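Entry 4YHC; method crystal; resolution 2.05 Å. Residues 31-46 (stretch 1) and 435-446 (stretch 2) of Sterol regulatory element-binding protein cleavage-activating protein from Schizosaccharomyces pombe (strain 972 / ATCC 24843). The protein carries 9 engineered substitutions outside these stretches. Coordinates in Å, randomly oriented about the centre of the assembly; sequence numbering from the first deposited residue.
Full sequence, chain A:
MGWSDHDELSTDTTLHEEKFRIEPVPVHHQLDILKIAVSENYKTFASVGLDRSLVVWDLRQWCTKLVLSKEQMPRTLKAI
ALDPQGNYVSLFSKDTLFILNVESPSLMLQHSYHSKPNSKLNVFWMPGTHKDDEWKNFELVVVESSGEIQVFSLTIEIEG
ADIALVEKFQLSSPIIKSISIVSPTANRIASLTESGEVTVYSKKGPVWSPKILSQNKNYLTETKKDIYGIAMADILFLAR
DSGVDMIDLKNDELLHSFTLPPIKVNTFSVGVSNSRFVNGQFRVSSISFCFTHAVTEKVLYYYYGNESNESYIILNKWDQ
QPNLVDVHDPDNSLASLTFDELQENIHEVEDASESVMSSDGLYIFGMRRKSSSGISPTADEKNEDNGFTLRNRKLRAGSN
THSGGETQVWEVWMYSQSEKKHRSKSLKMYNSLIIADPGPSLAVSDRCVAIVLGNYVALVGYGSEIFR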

ATOM      1  N   LEU A  31     -22.208  -2.409  -8.856  1.00 29.57           N
ATOM      2  CA  LEU A  31     -21.538  -1.457  -9.748  1.00 30.40           C
ATOM      3  C   LEU A  31     -19.984  -1.593  -9.711  1.00 34.97           C
ATOM      4  O   LEU A  31     -19.460  -2.294  -8.890  1.00 30.68           O
ATOM      5  N   ASP A  32     -19.271  -0.889 -10.577  1.00 27.53           N
ATOM      6  CA  ASP A  32     -17.823  -1.013 -10.634  1.00 27.76           C
ATOM      7  C   ASP A  32     -17.181  -0.657  -9.297  1.00 28.69           C
ATOM      8  O   ASP A  32     -17.677   0.235  -8.539  1.00 29.34           O
ATOM      9  N   ILE A  33     -16.081  -1.345  -9.004  1.00 21.37           N
ATOM     10  CA  ILE A  33     -15.317  -1.016  -7.826  1.00 19.48           C
ATOM     11  C   ILE A  33     -14.527   0.268  -8.057  1.00 21.67           C
ATOM     12  O   ILE A  33     -13.775   0.417  -9.027  1.00 26.62           O
ATOM     13  N   LEU A  34     -14.639   1.155  -7.094  1.00 22.95           N
ATOM     14  CA  LEU A  34     -13.897   2.422  -7.070  1.00 24.31           C
ATOM     15  C   LEU A  34     -12.594   2.314  -6.304  1.00 27.44           C
ATOM     16  O   LEU A  34     -11.588   2.883  -6.688  1.00 33.13           O
ATOM     17  N   LYS A  35     -12.624   1.646  -5.159  1.00 23.91           N
ATOM     18  CA  LYS A  35     -11.495   1.742  -4.233  1.00 25.21           C
ATOM     19  C   LYS A  35     -11.300   0.424  -3.514  1.00 24.39           C
ATOM     20  O   LYS A  35     -12.251  -0.162  -3.072  1.00 19.62           O
ATOM     21  N   ILE A  36     -10.031   0.018  -3.340  1.00 20.87           N
ATOM     22  CA  ILE A  36      -9.726  -1.165  -2.554  1.00 17.18           C
ATOM     23  C   ILE A  36      -8.660  -0.851  -1.486  1.00 21.24           C
ATOM     24  O   ILE A  36      -7.871   0.102  -1.624  1.00 20.76           O
ATOM     25  N   ALA A  37      -8.636  -1.645  -0.415  1.00 17.61           N
ATOM     26  CA  ALA A  37      -7.686  -1.424   0.644  1.00 15.84           C
ATOM     27  C   ALA A  37      -7.384  -2.727   1.364  1.00 15.89           C
ATOM     28  O   ALA A  37      -8.137  -3.666   1.291  1.00 18.83           O
ATOM     29  N   VAL A  38      -6.247  -2.772   2.045  1.00 16.09           N
ATOM     30  CA  VAL A  38      -5.880  -3.941   2.787  1.00 15.81           C
ATOM     31  C   VAL A  38      -5.236  -3.546   4.083  1.00 17.70           C
ATOM     32  O   VAL A  38      -4.570  -2.518   4.182  1.00 19.79           O
ATOM     33  N   SER A  39      -5.426  -4.351   5.119  1.00 17.60           N
ATOM     34  CA  SER A  39      -4.856  -3.992   6.387  1.00 18.53           C
ATOM     35  C   SER A  39      -3.360  -4.160   6.349  1.00 23.41           C
ATOM     36  O   SER A  39      -2.795  -4.977   5.581  1.00 18.07           O
ATOM     37  N   GLU A  40      -2.726  -3.442   7.252  1.00 21.38           N
ATOM     38  CA  GLU A  40      -1.259  -3.458   7.369  1.00 27.85           C
ATOM     39  C   GLU A  40      -0.676  -4.823   7.602  1.00 25.75           C
ATOM     40  O   GLU A  40       0.425  -5.033   7.219  1.00 29.08           O
ATOM     41  N   ASN A  41      -1.400  -5.714   8.272  1.00 22.00           N
ATOM     42  CA  ASN A  41      -0.962  -7.074   8.524  1.00 22.97           C
ATOM     43  C   ASN A  41      -1.383  -7.985   7.407  1.00 22.06           C
ATOM     44  O   ASN A  41      -1.116  -9.141   7.473  1.00 23.04           O
ATOM     45  N   TYR A  42      -1.959  -7.437   6.336  1.00 20.02           N
ATOM     46  CA  TYR A  42      -2.422  -8.221   5.173  1.00 19.19           C
ATOM     47  C   TYR A  42      -3.491  -9.248   5.499  1.00 25.53           C
ATOM     48  O   TYR A  42      -3.711 -10.170   4.763  1.00 23.06           O
ATOM     49  N   LYS A  43      -4.223  -9.062   6.586  1.00 18.44           N
ATOM     50  CA  LYS A  43      -5.264 -10.023   6.885  1.00 20.55           C
ATOM     51  C   LYS A  43      -6.594  -9.714   6.229  1.00 19.10           C
ATOM     52  O   LYS A  43      -7.336 -10.649   5.819  1.00 18.80           O
ATOM     53  N   THR A  44      -6.913  -8.425   6.115  1.00 18.22           N
ATOM     54  CA  THR A  44      -8.269  -8.011   5.802  1.00 20.52           C
ATOM     55  C   THR A  44      -8.254  -7.082   4.613  1.00 16.73           C
ATOM     56  O   THR A  44      -7.475  -6.139   4.571  1.00 18.50           O
ATOM     57  N   PHE A  45      -9.136  -7.374   3.666  1.00 18.64           N
ATOM     58  CA  PHE A  45      -9.271  -6.646   2.401  1.00 19.33           C
ATOM     59  C   PHE A  45     -10.637  -5.989   2.391  1.00 18.81           C
ATOM     60  O   PHE A  45     -11.616  -6.601   2.848  1.00 22.38           O
ATOM     61  N   ALA A  46     -10.712  -4.772   1.850  1.00 20.77           N
ATOM     62  CA  ALA A  46     -11.996  -4.094   1.636  1.00 17.72           C
ATOM     63  C   ALA A  46     -12.115  -3.527   0.229  1.00 18.77           C
ATOM     64  O   ALA A  46     -11.136  -2.972  -0.307  1.00 17.73           O
ATOM     65  N   ILE A 435     -16.966  -5.427 -18.312  1.00 43.30           N
ATOM     66  CA  ILE A 435     -16.825  -4.436 -19.428  1.00 49.73           C
ATOM     67  C   ILE A 435     -15.755  -3.346 -19.167  1.00 50.70           C
ATOM     68  O   ILE A 435     -15.374  -2.608 -20.065  1.00 58.40           O
ATOM     69  N   ALA A 436     -15.179  -3.337 -17.980  1.00 38.22           N
ATOM     70  CA  ALA A 436     -14.203  -2.334 -17.636  1.00 29.73           C
ATOM     71  C   ALA A 436     -12.783  -2.726 -18.055  1.00 30.49           C
ATOM     72  O   ALA A 436     -12.436  -3.902 -18.234  1.00 28.99           O
ATOM     73  N   ASP A 437     -11.941  -1.727 -18.200  1.00 29.49           N
ATOM     74  CA  ASP A 437     -10.511  -1.950 -18.236  1.00 28.24           C
ATOM     75  C   ASP A 437     -10.092  -2.308 -16.782  1.00 22.12           C
ATOM     76  O   ASP A 437     -10.705  -1.860 -15.861  1.00 26.63           O
ATOM     77  N   PRO A 438      -9.030  -3.083 -16.609  1.00 21.54           N
ATOM     78  CA  PRO A 438      -8.584  -3.527 -15.279  1.00 20.98           C
ATOM     79  C   PRO A 438      -8.039  -2.405 -14.454  1.00 21.20           C
ATOM     80  O   PRO A 438      -7.578  -1.458 -15.005  1.00 22.14           O
ATOM     81  N   GLY A 439      -8.151  -2.499 -13.143  1.00 21.46           N
ATOM     82  CA  GLY A 439      -7.618  -1.486 -12.261  1.00 19.61           C
ATOM     83  C   GLY A 439      -8.733  -0.913 -11.436  1.00 24.80           C
ATOM     84  O   GLY A 439      -9.859  -0.923 -11.853  1.00 18.27           O
ATOM     85  N   PRO A 440      -8.445  -0.414 -10.249  1.00 20.83           N
ATOM     86  CA  PRO A 440      -7.164  -0.224  -9.666  1.00 20.24           C
ATOM     87  C   PRO A 440      -6.596  -1.546  -9.089  1.00 21.47           C
ATOM     88  O   PRO A 440      -7.191  -2.620  -9.243  1.00 19.41           O
ATOM     89  N   SER A 441      -5.427  -1.486  -8.473  1.00 16.01           N
ATOM     90  CA  SER A 441      -4.803  -2.717  -8.050  1.00 20.79           C
ATOM     91  C   SER A 441      -3.998  -2.508  -6.822  1.00 15.63           C
ATOM     92  O   SER A 441      -3.619  -1.392  -6.553  1.00 19.68           O
ATOM     93  N   LEU A 442      -3.824  -3.555  -6.016  1.00 18.79           N
ATOM     94  CA  LEU A 442      -3.131  -3.446  -4.723  1.00 22.50           C
ATOM     95  C   LEU A 442      -2.435  -4.765  -4.331  1.00 19.19           C
ATOM     96  O   LEU A 442      -2.981  -5.865  -4.547  1.00 15.56           O
ATOM     97  N   ALA A 443      -1.250  -4.663  -3.758  1.00 15.21           N
ATOM     98  CA  ALA A 443      -0.580  -5.827  -3.253  1.00 15.53           C
ATOM     99  C   ALA A 443      -1.350  -6.355  -2.054  1.00 19.41           C
ATOM    100  O   ALA A 443      -1.775  -5.551  -1.203  1.00 15.55           O
ATOM    101  N   VAL A 444      -1.436  -7.680  -1.954  1.00 15.53           N
ATOM    102  CA  VAL A 444      -2.058  -8.315  -0.847  1.00 20.78           C
ATOM    103  C   VAL A 444      -1.155  -9.211  -0.015  1.00 20.29           C
ATOM    104  O   VAL A 444      -1.545  -9.681   1.036  1.00 20.32           O
ATOM    105  N   SER A 445       0.067  -9.420  -0.471  1.00 19.66           N
ATOM    106  CA  SER A 445       1.070 -10.127   0.243  1.00 21.30           C
ATOM    107  C   SER A 445       2.371  -9.988  -0.584  1.00 16.74           C
ATOM    108  O   SER A 445       2.355  -9.400  -1.674  1.00 15.50           O
ATOM    109  N   ASP A 446       3.458 -10.539  -0.047  1.00 16.13           N
ATOM    110  CA  ASP A 446       4.728 -10.629  -0.746  1.00 17.30           C
ATOM    111  C   ASP A 446       4.679 -11.457  -2.081  1.00 18.56           C
ATOM    112  O   ASP A 446       5.616 -11.400  -2.883  1.00 18.11           O
TER

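The two stretches lie nearly 400 residues apart in sequence, yet strand 33-38 and the strand around L442 run alongside each other, their directions 13° apart and their axes 7.4 Å apart at closest approach. No direct hydrogen bond joins them; the contact is made by van der Waals packing, with backbone atoms taking part, and by one bridging water. D32, an m rotamer, points toward stretch 2, where D32 OD2 lies 3.8 Å from CB of A436, a carbon that offers the carboxylate no polar partner. Further along, I33 (m, t) is directed sideways and L34 (t, p) away; the approach there is made by main chain, with L34 O 4.0 Å from P440 CG, on a proline that follows a cis peptide bond and points toward stretch 1.

I36 is buried and points inward. With chi1 p and chi2 t, I36 CD1 lies 3.5 Å from L442 CB and 3.9 Å from S441 C. A37 turns its methyl away, leaving A37 CA 3.6 Å from CD2 of L442. That leucine (t, p) also meets V38, the next inward-pointing residue: V38 CG1 is 4.0 Å from L442 CD2, while V38 CG2 (chi1 p) lies 4.1 Å from V444 CG2.

The strand then gives way to a type I turn from S39 to Y42, closed by the backbone bond from Y42 N to S39 O (2.7 Å); in addition S39 OG donates to N41 OD1 (2.7 Å), which also accepts from K43 N (3.1 Å). Y42 (chi1 m) leaves the turn pointing toward stretch 2. Its ring edge faces A443 O, 4.1 Å from Y42 CE1, and Y42 CD1 approaches V444 O to 3.4 Å. Water 1 bridges the backbones here, donating to Y42 O (2.7 Å) and V444 O (3.1 Å). Finally, F45 (chi1 t) starts sideways but its ring comes nearer, bringing F45 CD1 to 4.0 Å from V444 CG2, the same methyl that V38 touches.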

ATOM      1  CB  LEU A  31     -21.936  -0.033  -9.342  1.00 34.16           C
ATOM      2  CG  LEU A  31     -23.247   0.576  -9.879  1.00 47.61           C
ATOM      3  CD1 LEU A  31     -23.008   1.588 -10.997  1.00 55.31           C
ATOM      4  CD2 LEU A  31     -24.202  -0.473 -10.381  1.00 45.77           C
ATOM      5  CB  ASP A  32     -17.235  -0.106 -11.708  1.00 29.31           C
ATOM      6  CG  ASP A  32     -17.298  -0.738 -13.128  1.00 48.09           C
ATOM      7  OD1 ASP A  32     -17.798  -1.893 -13.283  1.00 42.17           O
ATOM      8  OD2 ASP A  32     -16.799  -0.078 -14.078  1.00 51.86           O
ATOM      9  CB  ILE A  33     -14.441  -2.188  -7.384  1.00 20.88           C
ATOM     10  CG1 ILE A  33     -15.333  -3.339  -6.896  1.00 22.01           C
ATOM     11  CG2 ILE A  33     -13.527  -1.738  -6.274  1.00 18.77           C
ATOM     12  CD1 ILE A  33     -14.675  -4.694  -6.770  1.00 18.33           C
ATOM     13  CB  LEU A  34     -14.729   3.429  -6.307  1.00 27.43           C
ATOM     14  CG  LEU A  34     -14.115   4.824  -6.164  1.00 39.92           C
ATOM     15  CD1 LEU A  34     -13.825   5.366  -7.557  1.00 46.77           C
ATOM     16  CD2 LEU A  34     -15.050   5.779  -5.393  1.00 39.42           C
ATOM     17  CB  LYS A  35     -11.796   2.824  -3.186  1.00 30.36           C
ATOM     18  CG  LYS A  35     -10.612   3.663  -2.783  1.00 41.51           C
ATOM     19  CD  LYS A  35     -10.020   3.214  -1.479  1.00 52.05           C
ATOM     20  CE  LYS A  35      -8.770   4.036  -1.181  1.00 61.74           C
ATOM     21  NZ  LYS A  35      -8.427   3.913   0.253  1.00 64.98           N
ATOM     22  CB  ILE A  36      -9.277  -2.314  -3.437  1.00 18.90           C
ATOM     23  CG1 ILE A  36      -8.054  -1.919  -4.321  1.00 19.97           C
ATOM     24  CG2 ILE A  36     -10.443  -2.828  -4.284  1.00 16.73           C
ATOM     25  CD1 ILE A  36      -7.444  -3.086  -5.016  1.00 20.41           C
ATOM     26  CB  ALA A  37      -8.237  -0.380   1.632  1.00 18.62           C
ATOM     27  CB  VAL A  38      -4.959  -4.839   1.929  1.00 15.75           C
ATOM     28  CG1 VAL A  38      -3.603  -4.232   1.814  1.00 15.51           C
ATOM     29  CG2 VAL A  38      -4.859  -6.213   2.535  1.00 16.15           C
ATOM     30  CB  SER A  39      -5.469  -4.826   7.556  1.00 16.22           C
ATOM     31  OG  SER A  39      -5.410  -6.224   7.393  1.00 17.75           O
ATOM     32  CB  GLU A  40      -0.804  -2.607   8.538  1.00 35.59           C
ATOM     33  CG  GLU A  40       0.389  -1.743   8.187  1.00 58.87           C
ATOM     34  CD  GLU A  40      -0.067  -0.355   7.793  1.00 78.56           C
ATOM     35  OE1 GLU A  40       0.181   0.024   6.621  1.00 86.45           O
ATOM     36  OE2 GLU A  40      -0.702   0.342   8.660  1.00 83.95           O
ATOM     37  CB  ASN A  41      -1.454  -7.617   9.909  1.00 23.62           C
ATOM     38  CG  ASN A  41      -2.968  -7.829   9.977  1.00 25.99           C
ATOM     39  OD1 ASN A  41      -3.722  -7.341   9.131  1.00 21.98           O
ATOM     40  ND2 ASN A  41      -3.437  -8.515  11.040  1.00 19.51           N
ATOM     41  CB  TYR A  42      -1.248  -8.823   4.393  1.00 19.97           C
ATOM     42  CG  TYR A  42      -0.314  -7.747   3.907  1.00 23.16           C
ATOM     43  CD1 TYR A  42      -0.656  -6.957   2.831  1.00 26.70           C
ATOM     44  CD2 TYR A  42       0.893  -7.461   4.576  1.00 30.79           C
ATOM     45  CE1 TYR A  42       0.188  -5.951   2.382  1.00 25.11           C
ATOM     46  CE2 TYR A  42       1.730  -6.426   4.153  1.00 29.53           C
ATOM     47  CZ  TYR A  42       1.374  -5.688   3.066  1.00 29.14           C
ATOM     48  OH  TYR A  42       2.170  -4.657   2.638  1.00 28.62           O
ATOM     49  CB  LYS A  43      -5.444 -10.115   8.400  1.00 22.59           C
ATOM     50  CG  LYS A  43      -6.585 -10.987   8.865  1.00 22.51           C
ATOM     51  CD  LYS A  43      -6.355 -11.251  10.352  1.00 38.53           C
ATOM     52  CE  LYS A  43      -6.984 -10.184  11.173  1.00 50.55           C
ATOM     53  NZ  LYS A  43      -8.389 -10.554  11.273  1.00 55.55           N
ATOM     54  CB  THR A  44      -8.940  -7.312   6.999  1.00 23.89           C
ATOM     55  OG1 THR A  44      -8.975  -8.163   8.147  1.00 22.95           O
ATOM     56  CG2 THR A  44     -10.433  -6.944   6.700  1.00 17.82           C
ATOM     57  CB  PHE A  45      -9.221  -7.668   1.251  1.00 20.44           C
ATOM     58  CG  PHE A  45      -9.299  -7.054  -0.139  1.00 19.16           C
ATOM     59  CD1 PHE A  45      -8.168  -6.565  -0.748  1.00 17.53           C
ATOM     60  CD2 PHE A  45     -10.483  -7.006  -0.804  1.00 19.26           C
ATOM     61  CE1 PHE A  45      -8.215  -6.051  -2.046  1.00 26.56           C
ATOM     62  CE2 PHE A  45     -10.567  -6.482  -2.069  1.00 22.82           C
ATOM     63  CZ  PHE A  45      -9.432  -6.026  -2.709  1.00 16.72           C
ATOM     64  CB  ALA A  46     -12.125  -2.960   2.624  1.00 17.32           C
ATOM     65  CB  ILE A 435     -18.179  -3.854 -19.906  1.00 50.86           C
ATOM     66  CG1 ILE A 435     -19.059  -3.425 -18.729  1.00 49.49           C
ATOM     67  CG2 ILE A 435     -18.887  -4.893 -20.780  1.00 52.24           C
ATOM     68  CD1 ILE A 435     -19.702  -4.558 -17.939  1.00 52.05           C
ATOM     69  CB  ALA A 436     -14.264  -2.053 -16.138  1.00 26.91           C
ATOM     70  CB  ASP A 437      -9.828  -0.684 -18.718  1.00 32.75           C
ATOM     71  CG  ASP A 437     -10.017  -0.455 -20.215  1.00 43.29           C
ATOM     72  OD1 ASP A 437     -10.488  -1.377 -20.950  1.00 42.66           O
ATOM     73  OD2 ASP A 437      -9.641   0.638 -20.655  1.00 47.46           O
ATOM     74  CB  PRO A 438      -7.502  -4.534 -15.596  1.00 17.71           C
ATOM     75  CG  PRO A 438      -7.072  -4.262 -16.975  1.00 22.72           C
ATOM     76  CD  PRO A 438      -8.197  -3.641 -17.676  1.00 20.09           C
ATOM     77  CB  PRO A 440      -7.462   0.875  -8.605  1.00 17.92           C
ATOM     78  CG  PRO A 440      -8.794   0.448  -8.077  1.00 18.32           C
ATOM     79  CD  PRO A 440      -9.519   0.102  -9.377  1.00 21.02           C
ATOM     80  CB  SER A 441      -4.010  -3.340  -9.212  1.00 22.51           C
ATOM     81  OG  SER A 441      -2.988  -2.450  -9.600  1.00 33.91           O
ATOM     82  CB  LEU A 442      -4.168  -3.059  -3.690  1.00 22.73           C
ATOM     83  CG  LEU A 442      -3.747  -2.475  -2.387  1.00 21.37           C
ATOM     84  CD1 LEU A 442      -3.087  -1.120  -2.535  1.00 26.02           C
ATOM     85  CD2 LEU A 442      -4.986  -2.398  -1.511  1.00 29.26           C
ATOM     86  CB  ALA A 443       0.848  -5.497  -2.825  1.00 15.06           C
ATOM     87  CB  VAL A 444      -3.330  -8.929  -1.473  1.00 29.57           C
ATOM     88  CG1 VAL A 444      -3.323 -10.403  -1.748  1.00 18.99           C
ATOM     89  CG2 VAL A 444      -4.544  -8.231  -1.012  1.00 25.24           C
ATOM     90  CB  SER A 445       0.715 -11.633   0.407  1.00 16.95           C
ATOM     91  OG  SER A 445       1.040 -12.463  -0.729  1.00 19.12           O
ATOM     92  CB  ASP A 446       5.751 -11.209   0.178  1.00 16.69           C
ATOM     93  CG  ASP A 446       6.160 -10.265   1.309  1.00 27.78           C
ATOM     94  OD1 ASP A 446       5.863  -9.049   1.271  1.00 24.08           O
ATOM     95  OD2 ASP A 446       6.860 -10.759   2.243  1.00 28.19           O
TER
HETATM   96  O   HOH W   1      -2.722 -11.861   2.847  1.00 27.36           O